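Local coordinates for protein putative malic enzyme ((S)-malate:NAD+ oxidoreductase (decarboxylating)) (PDB 2A9F) that probably catalyses the NAD-dependent oxidative decarboxylation of (S)-malate, as malic enzymes do, with a divalent metal ion as cofactor, at residues T67-S72 with P129-I134; T75-L80 with L136-A141; I169-A174 with N317-V322; E274-M279 with A303-V308. All coordinates share one frame; numbering follows the deposited sequence.

Contact 1: T67-S72 with P129-I134; sequences TVAVIS and PTFGGI
Ala-69 sets its methyl squarely over the ring of Phe-131 in a CH-pi contact, with CB of Ala-69 3.6 Å from the ring centroid and almost exactly on the ring normal. The methyl CG2 of Thr-130 covers the centre of the opposite face, leaving the ring between two methyl groups, one from each segment. CG of Phe-131 lies anti to its own carbonyl carbon (chi1 -55°), which carries the ring in beside strand 67-72. There Thr-67 O sits at the ring edge, in plane, while OG1 of Thr-67 comes in obliquely, 3.6 Å from CD1 of Phe-131; the two side chains cross at about a right angle.

Further along, Ile-134 brings its CD1 to 3.9 Å from CB of Ala-69. Its other branch, CG2 of Ile-134, meets CD1 of Ile-71 at 3.8 Å. Ala-69 and Ile-134 form a parallel bridge, and Ile-71 follows two residues on. Gly-132 N donates to Thr-67 O at 2.9 Å, a nearly straight bond, and Ala-69 N donates to Gly-133 O, whose position is less certain.

Both threonine hydroxyls have partners outside the segments: OG1 of Thr-67 is hydrogen-bonded to Thr-63 O, and OG1 of Thr-130 links the loop to Val-111 N of the second subunit. The side-chain contacts among Ala-69, Phe-131, Ile-71 and Ile-134 are apolar, so methyl and ring packing supplements the backbone bonds between the segments.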
loop_
_atom_site.group_PDB
_atom_site.type_symbol
_atom_site.label_atom_id
_atom_site.label_comp_id
_atom_site.label_asym_id
_atom_site.label_seq_id
_atom_site.Cartn_x
_atom_site.Cartn_y
_atom_site.Cartn_z
ATOM N N THR A 67 -0.601 -0.344 10.566
ATOM C CA THR A 67 -0.187 0.271 9.311
ATOM C C THR A 67 -1.070 1.394 8.795
ATOM O O THR A 67 -2.279 1.275 8.670
ATOM C CB THR A 67 -0.027 -0.758 8.158
ATOM O OG1 THR A 67 -1.309 -1.033 7.588
ATOM C CG2 THR A 67 0.610 -2.052 8.661
ATOM N N VAL A 68 -0.418 2.495 8.486
ATOM C CA VAL A 68 -1.091 3.657 7.962
ATOM C C VAL A 68 -0.602 3.888 6.542
ATOM O O VAL A 68 0.510 3.503 6.171
ATOM C CB VAL A 68 -0.779 4.896 8.816
ATOM C CG1 VAL A 68 -1.370 6.124 8.181
ATOM C CG2 VAL A 68 -1.373 4.720 10.210
ATOM N N ALA A 69 -1.451 4.491 5.732
ATOM C CA ALA A 69 -1.065 4.791 4.376
ATOM C C ALA A 69 -0.745 6.285 4.279
ATOM O O ALA A 69 -1.403 7.121 4.898
ATOM C CB ALA A 69 -2.193 4.421 3.426
ATOM N N VAL A 70 0.297 6.607 3.530
ATOM C CA VAL A 70 0.660 7.989 3.314
ATOM C C VAL A 70 0.272 8.194 1.853
ATOM O O VAL A 70 0.894 7.631 0.951
ATOM C CB VAL A 70 2.148 8.192 3.507
ATOM C CG1 VAL A 70 2.489 9.664 3.389
ATOM C CG2 VAL A 70 2.557 7.627 4.862
ATOM N N ILE A 71 -0.772 8.985 1.625
ATOM C CA ILE A 71 -1.279 9.200 0.274
ATOM C C ILE A 71 -1.193 10.628 -0.253
ATOM O O ILE A 71 -1.453 11.595 0.468
ATOM C CB ILE A 71 -2.750 8.735 0.183
ATOM C CG1 ILE A 71 -2.886 7.318 0.745
ATOM C CG2 ILE A 71 -3.211 8.738 -1.250
ATOM C CD1 ILE A 71 -4.318 6.889 0.950
ATOM N N SER A 72 -0.841 10.732 -1.535
ATOM C CA SER A 72 -0.705 12.005 -2.242
ATOM C C SER A 72 -0.954 11.813 -3.734
ATOM O O SER A 72 -0.962 10.684 -4.248
ATOM C CB SER A 72 0.708 12.561 -2.041
ATOM O OG SER A 72 1.150 13.315 -3.160
ATOM N N PRO A 129 -10.234 -0.406 3.952
ATOM C CA PRO A 129 -10.225 -1.730 4.579
ATOM C C PRO A 129 -8.832 -2.209 4.955
ATOM O O PRO A 129 -8.628 -2.785 6.022
ATOM C CB PRO A 129 -10.851 -2.619 3.511
ATOM C CG PRO A 129 -11.793 -1.707 2.833
ATOM C CD PRO A 129 -11.004 -0.436 2.694
ATOM N N THR A 130 -7.890 -1.958 4.052
ATOM C CA THR A 130 -6.500 -2.357 4.193
ATOM C C THR A 130 -5.768 -1.755 5.373
ATOM O O THR A 130 -5.017 -2.440 6.085
ATOM C CB THR A 130 -5.698 -1.960 2.926
ATOM O OG1 THR A 130 -6.076 -2.798 1.826
ATOM C CG2 THR A 130 -4.203 -2.085 3.168
ATOM N N PHE A 131 -5.989 -0.465 5.570
ATOM C CA PHE A 131 -5.282 0.262 6.589
ATOM C C PHE A 131 -5.988 0.582 7.884
ATOM O O PHE A 131 -7.207 0.434 8.005
ATOM C CB PHE A 131 -4.749 1.526 5.946
ATOM C CG PHE A 131 -3.915 1.252 4.740
ATOM C CD1 PHE A 131 -2.588 0.875 4.870
ATOM C CD2 PHE A 131 -4.469 1.329 3.464
ATOM C CE1 PHE A 131 -1.819 0.579 3.748
ATOM C CE2 PHE A 131 -3.708 1.033 2.333
ATOM C CZ PHE A 131 -2.381 0.657 2.473
ATOM N N GLY A 132 -5.187 1.001 8.862
ATOM C CA GLY A 132 -5.710 1.377 10.155
ATOM C C GLY A 132 -5.710 2.887 10.262
ATOM O O GLY A 132 -6.233 3.449 11.225
ATOM N N GLY A 133 -5.122 3.544 9.261
ATOM C CA GLY A 133 -5.062 4.993 9.254
ATOM C C GLY A 133 -4.605 5.595 7.934
ATOM O O GLY A 133 -3.755 5.030 7.244
ATOM N N ILE A 134 -5.165 6.754 7.585
ATOM C CA ILE A 134 -4.811 7.432 6.347
ATOM C C ILE A 134 -4.198 8.798 6.597
ATOM O O ILE A 134 -4.792 9.621 7.283
ATOM C CB ILE A 134 -6.038 7.660 5.452
ATOM C CG1 ILE A 134 -6.742 6.329 5.151
ATOM C CG2 ILE A 134 -5.597 8.334 4.169
ATOM C CD1 ILE A 134 -5.852 5.263 4.508
#

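Contact 2: T75-L80 with L136-A141; sequences TAVLGL and LEDISA. With MG (magnesium ion), chain C.
The carboxylate of Asp-138 receives Leu-78 N over one of its faces: the amide donates to OD2 of Asp-138 at 3.2 Å from 76° out of the carboxylate plane. Ala-76 O rests over the same face, 3.3 Å from CG of Asp-138. The other oxygen, OD1 of Asp-138, binds the magnesium ion at 2.0 Å, which divides the carboxylate between the metal and the 75-80 loop. Beside it, OE2 of Glu-137 binds the magnesium, also at 2.0 Å. A bend at chi2 (80°) folds the glutamate back to the ion. Two waters and Asp-163 complete the metal's ligands, and OE1 of Glu-137 has a long, weak ion pair with Lys-95.

At the far end of the contact, OG1 of Thr-75 takes part in three hydrogen bonds. It accepts from Ser-140 N at 2.9 Å in an almost straight line (176°) and from OG of Ser-140 at 3.2 Å, and it also pairs with OD1 of Asp-73. Between the two ends, Ala-76 N makes a weak bond to Asp-138 O. A type II' turn from Val-77 to Leu-80, closed by its own backbone bond, presents Leu-78 N to the carboxylate, consistent with a second-shell role for this loop.

Both loops follow the ends of parallel strands, 67-72 and 133-136. Val-77 packs on Ala-88 and Val-91 of helix 85-102, Ile-139 on Cys-144 and Ile-147 of helix 143-154, and Leu-78 also touches Thr-41 of the second subunit.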
loop_
_atom_site.group_PDB
_atom_site.type_symbol
_atom_site.label_atom_id
_atom_site.label_comp_id
_atom_site.label_asym_id
_atom_site.label_seq_id
_atom_site.Cartn_x
_atom_site.Cartn_y
_atom_site.Cartn_z
ATOM N N THR A 75 0.520 16.722 -6.345
ATOM C CA THR A 75 0.181 18.073 -6.799
ATOM C C THR A 75 0.770 19.187 -5.941
ATOM O O THR A 75 0.867 20.326 -6.398
ATOM C CB THR A 75 -1.338 18.279 -6.850
ATOM O OG1 THR A 75 -1.884 18.179 -5.522
ATOM C CG2 THR A 75 -1.977 17.221 -7.752
ATOM N N ALA A 76 1.162 18.857 -4.710
ATOM C CA ALA A 76 1.724 19.834 -3.776
ATOM C C ALA A 76 2.911 19.303 -2.967
ATOM O O ALA A 76 3.025 19.535 -1.758
ATOM C CB ALA A 76 0.635 20.327 -2.830
ATOM N N VAL A 77 3.805 18.600 -3.644
ATOM C CA VAL A 77 4.979 18.055 -2.988
ATOM C C VAL A 77 5.934 19.141 -2.473
ATOM O O VAL A 77 6.462 19.937 -3.248
ATOM C CB VAL A 77 5.755 17.138 -3.944
ATOM C CG1 VAL A 77 6.888 16.448 -3.188
ATOM C CG2 VAL A 77 4.805 16.135 -4.581
ATOM N N LEU A 78 6.142 19.154 -1.159
ATOM C CA LEU A 78 7.038 20.101 -0.489
ATOM C C LEU A 78 6.939 21.575 -0.937
ATOM O O LEU A 78 5.878 22.194 -0.860
ATOM C CB LEU A 78 8.492 19.604 -0.622
ATOM C CG LEU A 78 9.090 18.636 0.406
ATOM C CD1 LEU A 78 8.034 17.702 0.928
ATOM C CD2 LEU A 78 10.234 17.844 -0.243
ATOM N N GLY A 79 8.068 22.125 -1.376
ATOM C CA GLY A 79 8.122 23.502 -1.824
ATOM C C GLY A 79 8.294 23.550 -3.325
ATOM O O GLY A 79 8.649 24.579 -3.897
ATOM N N LEU A 80 8.058 22.411 -3.962
ATOM C CA LEU A 80 8.146 22.299 -5.407
ATOM C C LEU A 80 6.718 22.547 -5.894
ATOM O O LEU A 80 6.066 23.480 -5.419
ATOM C CB LEU A 80 8.624 20.896 -5.779
ATOM C CG LEU A 80 9.958 20.501 -5.125
ATOM C CD1 LEU A 80 10.261 19.041 -5.406
ATOM C CD2 LEU A 80 11.084 21.391 -5.658
ATOM N N LEU A 136 -3.148 11.922 4.507
ATOM C CA LEU A 136 -3.122 12.639 3.235
ATOM C C LEU A 136 -1.932 13.593 3.267
ATOM O O LEU A 136 -1.730 14.303 4.250
ATOM C CB LEU A 136 -4.422 13.411 3.028
ATOM C CG LEU A 136 -5.617 12.515 2.706
ATOM C CD1 LEU A 136 -6.905 13.328 2.714
ATOM C CD2 LEU A 136 -5.394 11.839 1.370
ATOM N N GLU A 137 -1.142 13.603 2.196
ATOM C CA GLU A 137 0.050 14.444 2.162
ATOM C C GLU A 137 0.292 15.187 0.860
ATOM O O GLU A 137 0.073 14.670 -0.232
ATOM C CB GLU A 137 1.288 13.597 2.477
ATOM C CG GLU A 137 2.581 14.387 2.654
ATOM C CD GLU A 137 2.699 15.036 4.031
ATOM O OE1 GLU A 137 2.267 14.410 5.027
ATOM O OE2 GLU A 137 3.247 16.158 4.115
ATOM N N ASP A 138 0.763 16.411 1.004
ATOM C CA ASP A 138 1.092 17.256 -0.118
ATOM C C ASP A 138 0.087 17.353 -1.266
ATOM O O ASP A 138 0.485 17.399 -2.423
ATOM C CB ASP A 138 2.464 16.849 -0.674
ATOM C CG ASP A 138 3.581 17.010 0.349
ATOM O OD1 ASP A 138 3.328 17.563 1.452
ATOM O OD2 ASP A 138 4.716 16.583 0.041
ATOM N N ILE A 139 -1.208 17.370 -0.971
ATOM C CA ILE A 139 -2.164 17.540 -2.054
ATOM C C ILE A 139 -2.593 19.019 -2.011
ATOM O O ILE A 139 -2.911 19.558 -0.951
ATOM C CB ILE A 139 -3.395 16.575 -1.953
ATOM C CG1 ILE A 139 -4.622 17.319 -1.462
ATOM C CG2 ILE A 139 -3.084 15.397 -1.060
ATOM C CD1 ILE A 139 -5.888 16.477 -1.494
ATOM N N SER A 140 -2.572 19.678 -3.163
ATOM C CA SER A 140 -2.910 21.097 -3.238
ATOM C C SER A 140 -4.327 21.550 -2.862
ATOM O O SER A 140 -5.318 20.824 -3.026
ATOM C CB SER A 140 -2.593 21.622 -4.638
ATOM O OG SER A 140 -3.401 20.972 -5.609
ATOM N N ALA A 141 -4.394 22.779 -2.357
ATOM C CA ALA A 141 -5.650 23.411 -1.976
ATOM C C ALA A 141 -6.252 23.981 -3.254
ATOM O O ALA A 141 -5.522 24.313 -4.184
ATOM C CB ALA A 141 -5.381 24.532 -0.987
HETATM MG MG MG C . 4.036 17.775 3.334
HETATM O O HOH W 1 5.586 16.863 2.493
HETATM O O HOH W 2 4.571 19.825 2.857
#

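Contact 3: I169-A174 with N317-V322; sequences IVVLAA and NQINNV
Ile-319 presses its CG2 methyl between two valines of helix 162-180. CG2 of Ile-319 is 3.4 Å from CG2 of Val-171 and 3.6 Å from CG1 of Val-170. With CG1 of Ile-319 anti to the carbonyl carbon (chi1 -72°), CG2 is left anti to the backbone N, and this places the short branch, rather than the longer CG1 arm, nearest the helix. The side chains of Val-170 and Ile-319 slide past each other in opposite directions, whereas Val-171 crosses Ile-319 at a slant. One turn on, CB of Ala-174 marks the margin of the contact at 4.5 Å from CG1 of Ile-319. The second methyl of Val-170, CG2, turns instead to the backbone and lies 3.5 Å from Asn-320 O. No hydrogen bond joins the two segments, and their fit is one of aliphatic groups, mostly branched.

The helical bond from Ala-174 N to Val-170 O, 2.9 Å long, keeps these two residues on one side of the helix. Around this first shell, Phe-286 touches both Ala-174 and Ile-319, and Met-288 both Val-171 and Ile-319. Backbone hydrogen bonds between Thr-310 and both Asn-317 and Ile-319 tie the loop to strand 307-310. On another side of the helix, Leu-172 packs against helix 342-354.

Ile-319 points toward the helix, and the next residue, Asn-320, points away. Asn-320 is predicted to bind (S)-malate, so the arrangement is consistent with a loop of the NAD-binding domain that carries a malate-binding residue and is backed by the helix that begins near the metal ligand Asp-163.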
loop_
_atom_site.group_PDB
_atom_site.type_symbol
_atom_site.label_atom_id
_atom_site.label_comp_id
_atom_site.label_asym_id
_atom_site.label_seq_id
_atom_site.Cartn_x
_atom_site.Cartn_y
_atom_site.Cartn_z
ATOM N N ILE A 169 -1.077 21.974 15.221
ATOM C CA ILE A 169 -0.931 21.312 16.515
ATOM C C ILE A 169 0.386 21.670 17.184
ATOM O O ILE A 169 0.487 21.658 18.407
ATOM C CB ILE A 169 -0.969 19.786 16.375
ATOM C CG1 ILE A 169 -2.228 19.360 15.637
ATOM C CG2 ILE A 169 -0.943 19.150 17.737
ATOM C CD1 ILE A 169 -2.103 18.013 14.991
ATOM N N VAL A 170 1.401 21.975 16.387
ATOM C CA VAL A 170 2.685 22.325 16.962
ATOM C C VAL A 170 2.687 23.796 17.332
ATOM O O VAL A 170 3.395 24.222 18.247
ATOM C CB VAL A 170 3.835 22.013 15.990
ATOM C CG1 VAL A 170 5.171 22.404 16.610
ATOM C CG2 VAL A 170 3.822 20.535 15.655
ATOM N N VAL A 171 1.886 24.577 16.617
ATOM C CA VAL A 171 1.788 25.995 16.908
ATOM C C VAL A 171 0.994 26.131 18.200
ATOM O O VAL A 171 1.301 26.965 19.051
ATOM C CB VAL A 171 1.088 26.751 15.777
ATOM C CG1 VAL A 171 0.785 28.192 16.215
ATOM C CG2 VAL A 171 1.995 26.756 14.536
ATOM N N LEU A 172 -0.005 25.271 18.348
ATOM C CA LEU A 172 -0.831 25.282 19.529
ATOM C C LEU A 172 0.001 24.888 20.737
ATOM O O LEU A 172 -0.217 25.387 21.847
ATOM C CB LEU A 172 -2.004 24.316 19.362
ATOM C CG LEU A 172 -3.111 24.430 20.411
ATOM C CD1 LEU A 172 -3.517 25.898 20.579
ATOM C CD2 LEU A 172 -4.303 23.606 19.985
ATOM N N ALA A 173 0.967 24.001 20.529
ATOM C CA ALA A 173 1.802 23.560 21.637
ATOM C C ALA A 173 2.807 24.651 21.936
ATOM O O ALA A 173 3.180 24.869 23.100
ATOM C CB ALA A 173 2.522 22.261 21.285
ATOM N N ALA A 174 3.228 25.338 20.875
ATOM C CA ALA A 174 4.201 26.410 20.997
ATOM C C ALA A 174 3.649 27.604 21.776
ATOM O O ALA A 174 4.412 28.411 22.301
ATOM C CB ALA A 174 4.664 26.852 19.624
ATOM N N ASN A 317 13.270 28.242 17.230
ATOM C CA ASN A 317 11.856 27.953 17.393
ATOM C C ASN A 317 11.185 27.564 16.087
ATOM O O ASN A 317 10.340 28.299 15.569
ATOM C CB ASN A 317 11.125 29.160 17.973
ATOM C CG ASN A 317 11.652 29.565 19.315
ATOM O OD1 ASN A 317 11.486 28.854 20.308
ATOM N ND2 ASN A 317 12.303 30.718 19.358
ATOM N N GLN A 318 11.569 26.415 15.546
ATOM C CA GLN A 318 10.964 25.933 14.319
ATOM C C GLN A 318 9.755 25.080 14.680
ATOM O O GLN A 318 9.844 24.149 15.494
ATOM C CB GLN A 318 11.965 25.114 13.502
ATOM C CG GLN A 318 11.316 24.137 12.539
ATOM C CD GLN A 318 12.189 23.824 11.342
ATOM O OE1 GLN A 318 13.413 23.713 11.460
ATOM N NE2 GLN A 318 11.563 23.671 10.176
ATOM N N ILE A 319 8.620 25.432 14.085
ATOM C CA ILE A 319 7.369 24.727 14.301
ATOM C C ILE A 319 7.305 23.682 13.209
ATOM O O ILE A 319 6.874 23.974 12.094
ATOM C CB ILE A 319 6.158 25.694 14.165
ATOM C CG1 ILE A 319 6.101 26.636 15.366
ATOM C CG2 ILE A 319 4.861 24.913 14.069
ATOM C CD1 ILE A 319 7.329 27.472 15.547
ATOM N N ASN A 320 7.740 22.467 13.511
ATOM C CA ASN A 320 7.715 21.433 12.482
ATOM C C ASN A 320 6.819 20.241 12.763
ATOM O O ASN A 320 6.746 19.727 13.885
ATOM C CB ASN A 320 9.134 20.951 12.164
ATOM C CG ASN A 320 9.872 20.460 13.391
ATOM O OD1 ASN A 320 10.042 21.197 14.365
ATOM N ND2 ASN A 320 10.321 19.211 13.350
ATOM N N ASN A 321 6.140 19.837 11.692
ATOM C CA ASN A 321 5.202 18.723 11.637
ATOM C C ASN A 321 5.633 17.499 12.422
ATOM O O ASN A 321 4.833 16.864 13.107
ATOM C CB ASN A 321 5.015 18.299 10.180
ATOM C CG ASN A 321 3.603 18.446 9.724
ATOM O OD1 ASN A 321 2.688 17.947 10.382
ATOM N ND2 ASN A 321 3.396 19.138 8.595
ATOM N N VAL A 322 6.906 17.176 12.297
ATOM C CA VAL A 322 7.479 16.003 12.919
ATOM C C VAL A 322 7.049 15.676 14.351
ATOM O O VAL A 322 6.751 14.527 14.654
ATOM C CB VAL A 322 8.991 16.079 12.811
ATOM C CG1 VAL A 322 9.595 14.811 13.294
ATOM C CG2 VAL A 322 9.371 16.317 11.363
#

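Contact 4: E274-M279 with A303-V308; sequences EWISKM and AGAYIV
Ile-276 sets CD1 against the methyl of Ala-303 and CG2 against the turn at Gly-304 and Ala-305. CG1 lies anti to the carbonyl carbon, and the chain runs on extended through chi2 (175°), which brings CD1 of Ile-276 to 3.5 Å from CB of Ala-303. The other branch, CG2, is anti to the backbone N and points to the following residues: CG2 of Ile-276 lies 3.7 Å from Ala-305 N and 4.3 Å from CB of Ala-305. The methyl of Ala-303 is also 3.7 Å from CB of Ile-276; it approaches from the CB-H side, against the base of both branches.

Ser-277, at the exposed margin, folds back on its own helix. Its OG is anti to the carbonyl carbon (chi1 -46°) and donates to Glu-274 O at 2.8 Å, the donor being tilted from the carbonyl plane. The carboxylate of Glu-274 forms a salt bridge with Lys-272. No hydrogen bond passes between the two segments.

Gly-304 terminates the preceding helix in a Schellman motif. It adopts a positive phi (135°), two bonds run back into the last helical turn, and the chain leads away from Ala-303 past CG2 of Ile-276. Ile-285 of strand 284-287 touches both Ile-276 and Ala-305, and Ala-300 of helix 297-301 also packs on Ile-276.

Helix 273-277 lies in the crossover from strand 262-264 to strand 284-287, and helix 297-301 in the next, from 284-287 to 307-310. The contact joins the helix of the first to the end of the helical connection of the second, consistent with the Rossmann-type fold of the NAD-binding domain.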
loop_
_atom_site.group_PDB
_atom_site.type_symbol
_atom_site.label_atom_id
_atom_site.label_comp_id
_atom_site.label_asym_id
_atom_site.label_seq_id
_atom_site.Cartn_x
_atom_site.Cartn_y
_atom_site.Cartn_z
ATOM N N GLU A 274 7.257 47.905 12.217
ATOM C CA GLU A 274 6.698 49.052 12.944
ATOM C C GLU A 274 5.529 48.693 13.852
ATOM O O GLU A 274 5.476 49.107 15.009
ATOM C CB GLU A 274 6.226 50.145 11.976
ATOM C CG GLU A 274 7.173 50.450 10.832
ATOM C CD GLU A 274 7.090 49.411 9.728
ATOM O OE1 GLU A 274 5.965 49.185 9.223
ATOM O OE2 GLU A 274 8.139 48.826 9.366
ATOM N N TRP A 275 4.590 47.922 13.316
ATOM C CA TRP A 275 3.403 47.525 14.057
ATOM C C TRP A 275 3.730 46.829 15.369
ATOM O O TRP A 275 3.173 47.170 16.408
ATOM C CB TRP A 275 2.523 46.616 13.194
ATOM C CG TRP A 275 2.128 47.228 11.875
ATOM C CD1 TRP A 275 1.976 48.558 11.597
ATOM C CD2 TRP A 275 1.774 46.528 10.676
ATOM N NE1 TRP A 275 1.550 48.731 10.304
ATOM C CE2 TRP A 275 1.416 47.503 9.714
ATOM C CE3 TRP A 275 1.721 45.174 10.320
ATOM C CZ2 TRP A 275 1.011 47.166 8.417
ATOM C CZ3 TRP A 275 1.317 44.840 9.027
ATOM C CH2 TRP A 275 0.968 45.837 8.092
ATOM N N ILE A 276 4.641 45.860 15.317
ATOM C CA ILE A 276 5.035 45.102 16.503
ATOM C C ILE A 276 5.103 46.013 17.716
ATOM O O ILE A 276 4.632 45.670 18.803
ATOM C CB ILE A 276 6.401 44.415 16.292
ATOM C CG1 ILE A 276 6.278 43.377 15.171
ATOM C CG2 ILE A 276 6.869 43.758 17.587
ATOM C CD1 ILE A 276 7.581 42.716 14.780
ATOM N N SER A 277 5.678 47.189 17.507
ATOM C CA SER A 277 5.819 48.182 18.557
ATOM C C SER A 277 4.490 48.383 19.282
ATOM O O SER A 277 4.452 48.428 20.507
ATOM C CB SER A 277 6.285 49.507 17.943
ATOM O OG SER A 277 7.350 49.296 17.025
ATOM N N LYS A 278 3.404 48.487 18.520
ATOM C CA LYS A 278 2.068 48.702 19.086
ATOM C C LYS A 278 1.342 47.467 19.626
ATOM O O LYS A 278 0.190 47.566 20.048
ATOM C CB LYS A 278 1.157 49.398 18.059
ATOM C CG LYS A 278 1.436 50.896 17.828
ATOM C CD LYS A 278 2.205 51.142 16.528
ATOM C CE LYS A 278 2.277 52.630 16.172
ATOM N NZ LYS A 278 3.074 53.426 17.154
ATOM N N MET A 279 1.995 46.305 19.599
ATOM C CA MET A 279 1.378 45.081 20.124
ATOM C C MET A 279 1.436 45.108 21.650
ATOM O O MET A 279 1.966 46.048 22.234
ATOM C CB MET A 279 2.109 43.836 19.618
ATOM C CG MET A 279 1.909 43.513 18.138
ATOM S SD MET A 279 2.659 41.921 17.680
ATOM C CE MET A 279 1.591 40.803 18.534
ATOM N N ALA A 303 12.213 44.797 16.593
ATOM C CA ALA A 303 11.009 45.620 16.627
ATOM C C ALA A 303 10.455 45.648 18.045
ATOM O O ALA A 303 9.879 46.643 18.475
ATOM C CB ALA A 303 9.965 45.067 15.660
ATOM N N GLY A 304 10.634 44.554 18.775
ATOM C CA GLY A 304 10.144 44.516 20.140
ATOM C C GLY A 304 9.419 43.240 20.521
ATOM O O GLY A 304 8.793 43.172 21.581
ATOM N N ALA A 305 9.507 42.226 19.668
ATOM C CA ALA A 305 8.848 40.953 19.934
ATOM C C ALA A 305 9.578 40.187 21.026
ATOM O O ALA A 305 10.799 40.282 21.144
ATOM C CB ALA A 305 8.791 40.121 18.663
ATOM N N TYR A 306 8.827 39.433 21.824
ATOM C CA TYR A 306 9.413 38.643 22.901
ATOM C C TYR A 306 9.677 37.201 22.459
ATOM O O TYR A 306 10.593 36.537 22.958
ATOM C CB TYR A 306 8.487 38.637 24.114
ATOM C CG TYR A 306 9.026 37.839 25.277
ATOM C CD1 TYR A 306 10.158 38.263 25.974
ATOM C CD2 TYR A 306 8.398 36.667 25.689
ATOM C CE1 TYR A 306 10.653 37.544 27.058
ATOM C CE2 TYR A 306 8.882 35.937 26.773
ATOM C CZ TYR A 306 10.010 36.382 27.455
ATOM O OH TYR A 306 10.487 35.662 28.533
ATOM N N ILE A 307 8.856 36.720 21.531
ATOM C CA ILE A 307 8.994 35.366 21.011
ATOM C C ILE A 307 8.695 35.347 19.519
ATOM O O ILE A 307 7.786 36.029 19.045
ATOM C CB ILE A 307 8.037 34.385 21.718
ATOM C CG1 ILE A 307 8.342 34.338 23.220
ATOM C CG2 ILE A 307 8.183 33.006 21.111
ATOM C CD1 ILE A 307 7.486 33.342 24.009
ATOM N N VAL A 308 9.485 34.575 18.782
ATOM C CA VAL A 308 9.305 34.448 17.344
ATOM C C VAL A 308 9.508 33.012 16.897
ATOM O O VAL A 308 10.483 32.363 17.260
ATOM C CB VAL A 308 10.287 35.311 16.562
ATOM C CG1 VAL A 308 10.055 35.114 15.081
ATOM C CG2 VAL A 308 10.113 36.763 16.933
#

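Overall arrangement
Contacts 1 and 2 are continuous, their centres 17 Å apart: strands 67-72 and 133-136 run from the first into the loops of the second, and a probable hydrogen bond from Glu-137 N to Ile-71 O (2.7 Å) joins them. Both touch the second subunit. Contact 3 belongs to the NAD-binding region, yet its nearest atoms come within about 5 Å of contact 2; the side chain of Asn-320 is about 11 Å from the magnesium ion, consistent with an active site between the two regions. Contact 4 is nested in the loop closed by contact 3. Its centre lies about 32 Å from that of contact 2, remote from the annotated sites.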